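PDB 5Y6T: endo-1,4-beta-mannanase from Eisenia fetida, which probably hydrolyses internal beta-1,4-mannosidic bonds of mannans, as a cold-adapted member of glycoside hydrolase family 5. Local coordinates for residues Ser25-Ala30 with Trp326-Gly331; Gly272-Ser277 with Asp304-Thr309. One frame throughout, in Å; residues are numbered along the deposited sequence.

Contact 1 of 2, residues Ser25-Ala30 with Trp326-Gly331; sequences SGMNIA and WQANGG
Q327 reaches the backbone of A30 and illustrates how one amide can tie two chain segments together. Q327 OE1 accepts from A30 N at 2.8 Å, an almost straight bond (173°) lying in the carbonyl plane on a lone pair. At the other end of the group, Q327 NE2 donates to G331 O at 2.9 Å, close to the amide plane, so both ends fix its rotation. CG sits between the backbone N and the carbonyl carbon (chi1 52°) with the chain extended beyond, which sets the amide beside A30 N while Q327 CB rests over the centre of the W326 ring, 3.7 Å above its plane. With an alanine here the amide is gone, and A30 N and G331 O would probably be left without their mates, the turn freer to move.

The W326 ring is met from the other segment as well. N28 crosses it at about a right angle, N28 CB lying 3.6 Å from W326 CE3 and the amide plane turned 57° from the ring, while A30 CB approaches W326 CH2 obliquely at 3.7 Å. The polar end of N28 is held by R67 through OD1, and by G296 O and S325 O through ND2. On another flank M27 SD touches A328 CB at 3.8 Å, and Y54 of helix 42-60 packs on A328 and I29. N28 O and I29 O receive A328 N and N329 N, clasping the type I turn Q327-G330; N329 OD1 accepts from G331 N in an overlapping Asx turn, while its ND2 donates to W31 O.

The cis peptide between W326 and Q327, just after strand 322-325, is a hallmark of the family 5 (beta/alpha)8 barrel. It probably helps present the tryptophan at the catalytic end, and a Tris molecule, probably from the crystallisation liquor, is bound about 3 Å from the W326 side chain.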
ATOM      1  N   SER A  25       7.491  -1.341  10.748  1.00 20.33           N
ATOM      2  CA  SER A  25       7.593  -2.767  10.923  1.00 20.53           C
ATOM      3  C   SER A  25       6.253  -3.347  11.318  1.00 19.38           C
ATOM      4  O   SER A  25       5.702  -2.918  12.283  1.00 20.63           O
ATOM      5  CB  SER A  25       8.617  -3.115  11.994  1.00 21.50           C
ATOM      6  OG  SER A  25       8.719  -4.496  12.232  1.00 22.94           O
ATOM      7  N   GLY A  26       5.684  -4.220  10.511  1.00 19.53           N
ATOM      8  CA  GLY A  26       4.353  -4.676  10.790  1.00 19.62           C
ATOM      9  C   GLY A  26       3.848  -5.697   9.816  1.00 20.35           C
ATOM     10  O   GLY A  26       4.631  -6.431   9.240  1.00 19.59           O
ATOM     11  N   MET A  27       2.537  -5.835   9.752  1.00 20.82           N
ATOM     12  CA  MET A  27       1.915  -6.832   8.871  1.00 20.17           C
ATOM     13  C   MET A  27       0.878  -6.214   7.993  1.00 19.29           C
ATOM     14  O   MET A  27       0.160  -5.288   8.412  1.00 20.75           O
ATOM     15  CB  MET A  27       1.229  -7.949   9.716  1.00 19.86           C
ATOM     16  CG  MET A  27       2.157  -8.634  10.686  1.00 19.51           C
ATOM     17  SD  MET A  27       1.260 -10.058  11.421  1.00 22.18           S
ATOM     18  CE  MET A  27       2.267 -10.417  12.854  1.00 23.25           C
ATOM     19  N   ASN A  28       0.758  -6.777   6.797  1.00 19.61           N
ATOM     20  CA  ASN A  28      -0.444  -6.627   6.067  1.00 19.64           C
ATOM     21  C   ASN A  28      -1.522  -7.390   6.834  1.00 20.92           C
ATOM     22  O   ASN A  28      -1.260  -8.525   7.249  1.00 20.94           O
ATOM     23  CB  ASN A  28      -0.336  -7.247   4.685  1.00 19.54           C
ATOM     24  CG  ASN A  28       0.526  -6.463   3.750  1.00 19.21           C
ATOM     25  OD1 ASN A  28       0.016  -5.644   3.007  1.00 19.68           O
ATOM     26  ND2 ASN A  28       1.817  -6.781   3.721  1.00 17.53           N
ATOM     27  N   ILE A  29      -2.688  -6.789   6.994  1.00 19.49           N
ATOM     28  CA  ILE A  29      -3.841  -7.537   7.634  1.00 20.22           C
ATOM     29  C   ILE A  29      -4.197  -8.763   6.753  1.00 20.97           C
ATOM     30  O   ILE A  29      -4.236  -9.862   7.307  1.00 21.67           O
ATOM     31  CB  ILE A  29      -5.008  -6.678   8.092  1.00 20.29           C
ATOM     32  CG1 ILE A  29      -4.488  -5.589   9.020  1.00 19.31           C
ATOM     33  CG2 ILE A  29      -6.079  -7.495   8.787  1.00 20.72           C
ATOM     34  CD1 ILE A  29      -3.629  -6.076  10.148  1.00 20.72           C
ATOM     35  N   ALA A  30      -4.403  -8.640   5.450  1.00 20.89           N
ATOM     36  CA  ALA A  30      -4.782  -7.403   4.731  1.00 19.88           C
ATOM     37  C   ALA A  30      -6.295  -7.107   4.802  1.00 19.90           C
ATOM     38  O   ALA A  30      -6.760  -6.030   4.423  1.00 19.69           O
ATOM     39  CB  ALA A  30      -4.336  -7.453   3.313  1.00 20.11           C
ATOM     40  N   TRP A 326       3.212 -10.792   4.878  1.00 19.29           N
ATOM     41  CA  TRP A 326       1.981 -11.242   4.285  1.00 19.51           C
ATOM     42  C   TRP A 326       1.535 -12.577   4.991  1.00 19.65           C
ATOM     43  O   TRP A 326       2.253 -13.574   4.913  1.00 22.36           O
ATOM     44  CB  TRP A 326       2.141 -11.486   2.770  1.00 20.78           C
ATOM     45  CG  TRP A 326       0.835 -11.781   2.139  1.00 20.20           C
ATOM     46  CD1 TRP A 326       0.311 -13.017   1.834  1.00 22.14           C
ATOM     47  CD2 TRP A 326      -0.171 -10.827   1.807  1.00 20.40           C
ATOM     48  NE1 TRP A 326      -0.994 -12.882   1.349  1.00 22.07           N
ATOM     49  CE2 TRP A 326      -1.289 -11.543   1.277  1.00 22.69           C
ATOM     50  CE3 TRP A 326      -0.235  -9.417   1.861  1.00 19.50           C
ATOM     51  CZ2 TRP A 326      -2.474 -10.893   0.870  1.00 20.83           C
ATOM     52  CZ3 TRP A 326      -1.396  -8.798   1.416  1.00 20.49           C
ATOM     53  CH2 TRP A 326      -2.487  -9.542   0.926  1.00 21.12           C
ATOM     54  N   GLN A 327       0.341 -12.623   5.561  1.00 21.17           N
ATOM     55  CA  GLN A 327      -0.524 -11.545   6.022  1.00 20.90           C
ATOM     56  C   GLN A 327      -1.104 -12.044   7.377  1.00 21.53           C
ATOM     57  O   GLN A 327      -1.130 -13.261   7.669  1.00 20.91           O
ATOM     58  CB  GLN A 327      -1.690 -11.206   5.109  1.00 21.04           C
ATOM     59  CG  GLN A 327      -2.538 -12.409   4.721  1.00 22.17           C
ATOM     60  CD  GLN A 327      -3.730 -12.051   3.801  1.00 21.55           C
ATOM     61  OE1 GLN A 327      -4.296 -10.927   3.850  1.00 21.43           O
ATOM     62  NE2 GLN A 327      -4.171 -13.020   2.996  1.00 21.19           N
ATOM     63  N   ALA A 328      -1.540 -11.093   8.219  1.00 20.15           N
ATOM     64  CA  ALA A 328      -1.962 -11.345   9.631  1.00 20.32           C
ATOM     65  C   ALA A 328      -3.070 -12.375   9.723  1.00 21.90           C
ATOM     66  O   ALA A 328      -3.074 -13.148  10.673  1.00 23.04           O
ATOM     67  CB  ALA A 328      -2.370 -10.080  10.335  1.00 20.11           C
ATOM     68  N   ASN A 329      -3.916 -12.450   8.701  1.00 22.15           N
ATOM     69  CA  ASN A 329      -5.056 -13.344   8.775  1.00 24.88           C
ATOM     70  C   ASN A 329      -4.643 -14.778   8.431  1.00 23.83           C
ATOM     71  O   ASN A 329      -5.442 -15.716   8.595  1.00 24.93           O
ATOM     72  CB  ASN A 329      -6.300 -12.881   7.943  1.00 23.63           C
ATOM     73  CG  ASN A 329      -6.084 -12.884   6.450  1.00 24.93           C
ATOM     74  OD1 ASN A 329      -5.394 -13.760   5.902  1.00 24.79           O
ATOM     75  ND2 ASN A 329      -6.672 -11.917   5.765  1.00 23.94           N
ATOM     76  N   GLY A 330      -3.462 -14.949   7.914  1.00 23.59           N
ATOM     77  CA  GLY A 330      -2.853 -16.265   7.727  1.00 25.07           C
ATOM     78  C   GLY A 330      -3.272 -16.981   6.490  1.00 28.08           C
ATOM     79  O   GLY A 330      -2.842 -18.124   6.228  1.00 28.78           O
ATOM     80  N   GLY A 331      -4.078 -16.322   5.664  1.00 26.84           N
ATOM     81  CA  GLY A 331      -4.868 -16.991   4.624  1.00 27.45           C
ATOM     82  C   GLY A 331      -4.300 -16.892   3.261  1.00 28.54           C
ATOM     83  O   GLY A 331      -3.773 -15.859   2.789  1.00 30.71           O
TER

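Contact 2 of 2, residues Gly272-Ser277 with Asp304-Thr309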
ATOM      1  N   GLY A 272      10.798 -21.206  -6.062  1.00 33.06           N
ATOM      2  CA  GLY A 272      11.798 -21.267  -5.008  1.00 30.81           C
ATOM      3  C   GLY A 272      13.015 -20.369  -5.055  1.00 27.35           C
ATOM      4  O   GLY A 272      13.935 -20.522  -4.236  1.00 29.17           O
ATOM      5  N   ALA A 273      12.998 -19.379  -5.957  1.00 23.03           N
ATOM      6  CA  ALA A 273      14.040 -18.391  -6.049  1.00 25.69           C
ATOM      7  C   ALA A 273      13.498 -16.966  -6.205  1.00 23.31           C
ATOM      8  O   ALA A 273      12.561 -16.738  -6.950  1.00 23.92           O
ATOM      9  CB  ALA A 273      14.941 -18.682  -7.272  1.00 27.21           C
ATOM     10  N   TYR A 274      14.094 -16.049  -5.471  1.00 24.38           N
ATOM     11  CA  TYR A 274      13.834 -14.640  -5.721  1.00 22.87           C
ATOM     12  C   TYR A 274      14.548 -14.238  -7.000  1.00 26.26           C
ATOM     13  O   TYR A 274      15.576 -14.846  -7.396  1.00 24.80           O
ATOM     14  CB  TYR A 274      14.372 -13.820  -4.562  1.00 22.57           C
ATOM     15  CG  TYR A 274      13.540 -13.876  -3.316  1.00 21.79           C
ATOM     16  CD1 TYR A 274      12.291 -13.221  -3.232  1.00 21.22           C
ATOM     17  CD2 TYR A 274      14.020 -14.498  -2.154  1.00 24.19           C
ATOM     18  CE1 TYR A 274      11.566 -13.229  -2.040  1.00 21.54           C
ATOM     19  CE2 TYR A 274      13.263 -14.557  -0.981  1.00 23.98           C
ATOM     20  CZ  TYR A 274      12.074 -13.911  -0.915  1.00 23.33           C
ATOM     21  OH  TYR A 274      11.366 -13.860   0.258  1.00 22.64           O
ATOM     22  N   THR A 275      14.026 -13.202  -7.678  1.00 22.80           N
ATOM     23  CA  THR A 275      14.840 -12.459  -8.648  1.00 22.69           C
ATOM     24  C   THR A 275      16.119 -11.928  -8.028  1.00 22.80           C
ATOM     25  O   THR A 275      16.183 -11.582  -6.822  1.00 23.99           O
ATOM     26  CB  THR A 275      14.042 -11.256  -9.184  1.00 24.69           C
ATOM     27  OG1 THR A 275      13.470 -10.542  -8.083  1.00 25.90           O
ATOM     28  CG2 THR A 275      12.933 -11.715 -10.121  1.00 25.41           C
ATOM     29  N   SER A 276      17.152 -11.804  -8.858  1.00 24.18           N
ATOM     30  CA  SER A 276      18.445 -11.324  -8.353  1.00 23.44           C
ATOM     31  C   SER A 276      18.372  -9.836  -7.930  1.00 23.54           C
ATOM     32  O   SER A 276      19.219  -9.385  -7.158  1.00 25.21           O
ATOM     33  CB  SER A 276      19.546 -11.601  -9.387  1.00 26.27           C
ATOM     34  OG  SER A 276      19.227 -10.900 -10.591  1.00 30.55           O
ATOM     35  N   SER A 277      17.333  -9.113  -8.387  1.00 21.42           N
ATOM     36  CA  SER A 277      17.115  -7.724  -8.071  1.00 21.17           C
ATOM     37  C   SER A 277      15.970  -7.521  -7.003  1.00 20.15           C
ATOM     38  O   SER A 277      15.543  -6.384  -6.777  1.00 20.90           O
ATOM     39  CB  SER A 277      16.787  -6.941  -9.349  1.00 20.38           C
ATOM     40  OG  SER A 277      15.681  -7.541 -10.014  1.00 21.53           O
ATOM     41  N   ASP A 304      12.412 -18.158  -0.431  1.00 25.14           N
ATOM     42  CA  ASP A 304      13.356 -19.125  -1.024  1.00 29.07           C
ATOM     43  C   ASP A 304      13.960 -20.026   0.046  1.00 31.73           C
ATOM     44  O   ASP A 304      15.017 -20.661  -0.217  1.00 30.85           O
ATOM     45  CB  ASP A 304      14.475 -18.365  -1.798  1.00 27.51           C
ATOM     46  CG  ASP A 304      15.409 -17.582  -0.893  1.00 30.51           C
ATOM     47  OD1 ASP A 304      15.076 -17.342   0.297  1.00 26.85           O
ATOM     48  OD2 ASP A 304      16.429 -17.129  -1.443  1.00 29.52           O
ATOM     49  N   GLY A 305      13.330 -20.039   1.238  1.00 27.45           N
ATOM     50  CA  GLY A 305      13.880 -20.756   2.430  1.00 30.31           C
ATOM     51  C   GLY A 305      14.460 -19.886   3.547  1.00 25.59           C
ATOM     52  O   GLY A 305      14.620 -20.345   4.685  1.00 27.07           O
ATOM     53  N   ARG A 306      14.801 -18.612   3.265  1.00 25.06           N
ATOM     54  CA  ARG A 306      15.319 -17.765   4.272  1.00 25.22           C
ATOM     55  C   ARG A 306      14.199 -17.548   5.314  1.00 24.84           C
ATOM     56  O   ARG A 306      13.034 -17.689   5.037  1.00 24.92           O
ATOM     57  CB  ARG A 306      15.805 -16.424   3.729  1.00 26.32           C
ATOM     58  CG  ARG A 306      14.732 -15.575   3.080  1.00 26.06           C
ATOM     59  CD  ARG A 306      15.342 -14.402   2.301  1.00 24.90           C
ATOM     60  NE  ARG A 306      16.153 -14.917   1.204  1.00 27.61           N
ATOM     61  CZ  ARG A 306      17.285 -14.401   0.757  1.00 24.02           C
ATOM     62  NH1 ARG A 306      17.757 -13.265   1.228  1.00 25.35           N
ATOM     63  NH2 ARG A 306      17.911 -15.008  -0.240  1.00 26.96           N
ATOM     64  N   SER A 307      14.578 -17.207   6.536  1.00 25.18           N
ATOM     65  CA  SER A 307      13.606 -17.122   7.597  1.00 24.10           C
ATOM     66  C   SER A 307      12.958 -15.739   7.585  1.00 22.90           C
ATOM     67  O   SER A 307      13.551 -14.762   7.070  1.00 24.24           O
ATOM     68  CB  SER A 307      14.223 -17.309   8.954  1.00 25.26           C
ATOM     69  OG  SER A 307      15.035 -16.227   9.252  1.00 25.54           O
ATOM     70  N   ILE A 308      11.791 -15.678   8.218  1.00 22.94           N
ATOM     71  CA  ILE A 308      11.098 -14.398   8.439  1.00 22.23           C
ATOM     72  C   ILE A 308      12.013 -13.367   9.132  1.00 24.62           C
ATOM     73  O   ILE A 308      11.998 -12.155   8.833  1.00 23.22           O
ATOM     74  CB  ILE A 308       9.807 -14.600   9.262  1.00 23.03           C
ATOM     75  CG1 ILE A 308       8.935 -13.320   9.162  1.00 22.23           C
ATOM     76  CG2 ILE A 308      10.090 -14.998  10.737  1.00 25.00           C
ATOM     77  CD1 ILE A 308       8.168 -13.235   7.869  1.00 21.74           C
ATOM     78  N   THR A 309      12.842 -13.812  10.076  1.00 22.70           N
ATOM     79  CA  THR A 309      13.741 -12.891  10.768  0.70 25.44           C
ATOM     80  C   THR A 309      14.795 -12.353   9.814  1.00 22.49           C
ATOM     81  O   THR A 309      15.181 -11.192   9.907  1.00 24.40           O
ATOM     82  CB  THR A 309      14.335 -13.615  11.998  0.70 28.15           C
ATOM     83  OG1 THR A 309      13.259 -13.832  12.942  0.70 30.20           O
ATOM     84  CG2 THR A 309      15.415 -12.822  12.628  0.70 31.35           C
TER
HETATM   85  O   HOH W   1      16.522 -16.893  -4.119  1.00 26.17           O
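CG of Y274 lies beside its backbone N (chi1 -75°) and CG of D304 between N and carbonyl carbon (chi1 68°), and these torsions bring phenol ring and carboxylate together; the side chains cross at about a right angle, their planes 66° apart. D304 OD1 stands 3.6 Å from Y274 CE2, at the ring edge and near its plane, where the slightly positive ring hydrogens probably suit the anion. R306 bends at chi3 and brings NE obliquely to the same CE2, with the guanidinium plane perpendicular to the ring.

The arginine grips the carboxylate side-on in a salt bridge: R306 NE binds D304 OD1 at 2.8 Å, and R306 NH2 binds D304 OD2 at 2.9 Å on its syn lone pair. R306 N also donates to D304 OD1 at 3.2 Å, closing an Asx turn, and the two donors reach that oxygen from opposite faces of the carboxylate plane. This turn leads into helix 308-317 of the barrel, N-capped by S307, whose OG accepts from D310 N.

A water bridges the two segments, accepting from Y274 N at 2.9 Å and donating to D304 OD2 at 2.7 Å. G272 O comes within 3.3 Å of D304 CB, and Y274 OH has a weak hydrogen bond with Q311 NE2.

Contact 2 is nested along the chain within the long loop closed by contact 1: residues 272-277 and 304-309 both fall between the strand end at 25-30 and the turn at 326-331. The two centres lie 18 Å apart, and the nearest atoms, about 6 Å apart, do not touch. Contact 1 is buried where the adjacent parallel strands 20-28 and 322-325 close the barrel, joining an early strand to a late one. Contact 2 is at the surface, linking the loop after strand 262-266 to the start of helix 308-317. Helix 308-317 then leads to strand 322-325, connecting the outer contact with the inner one.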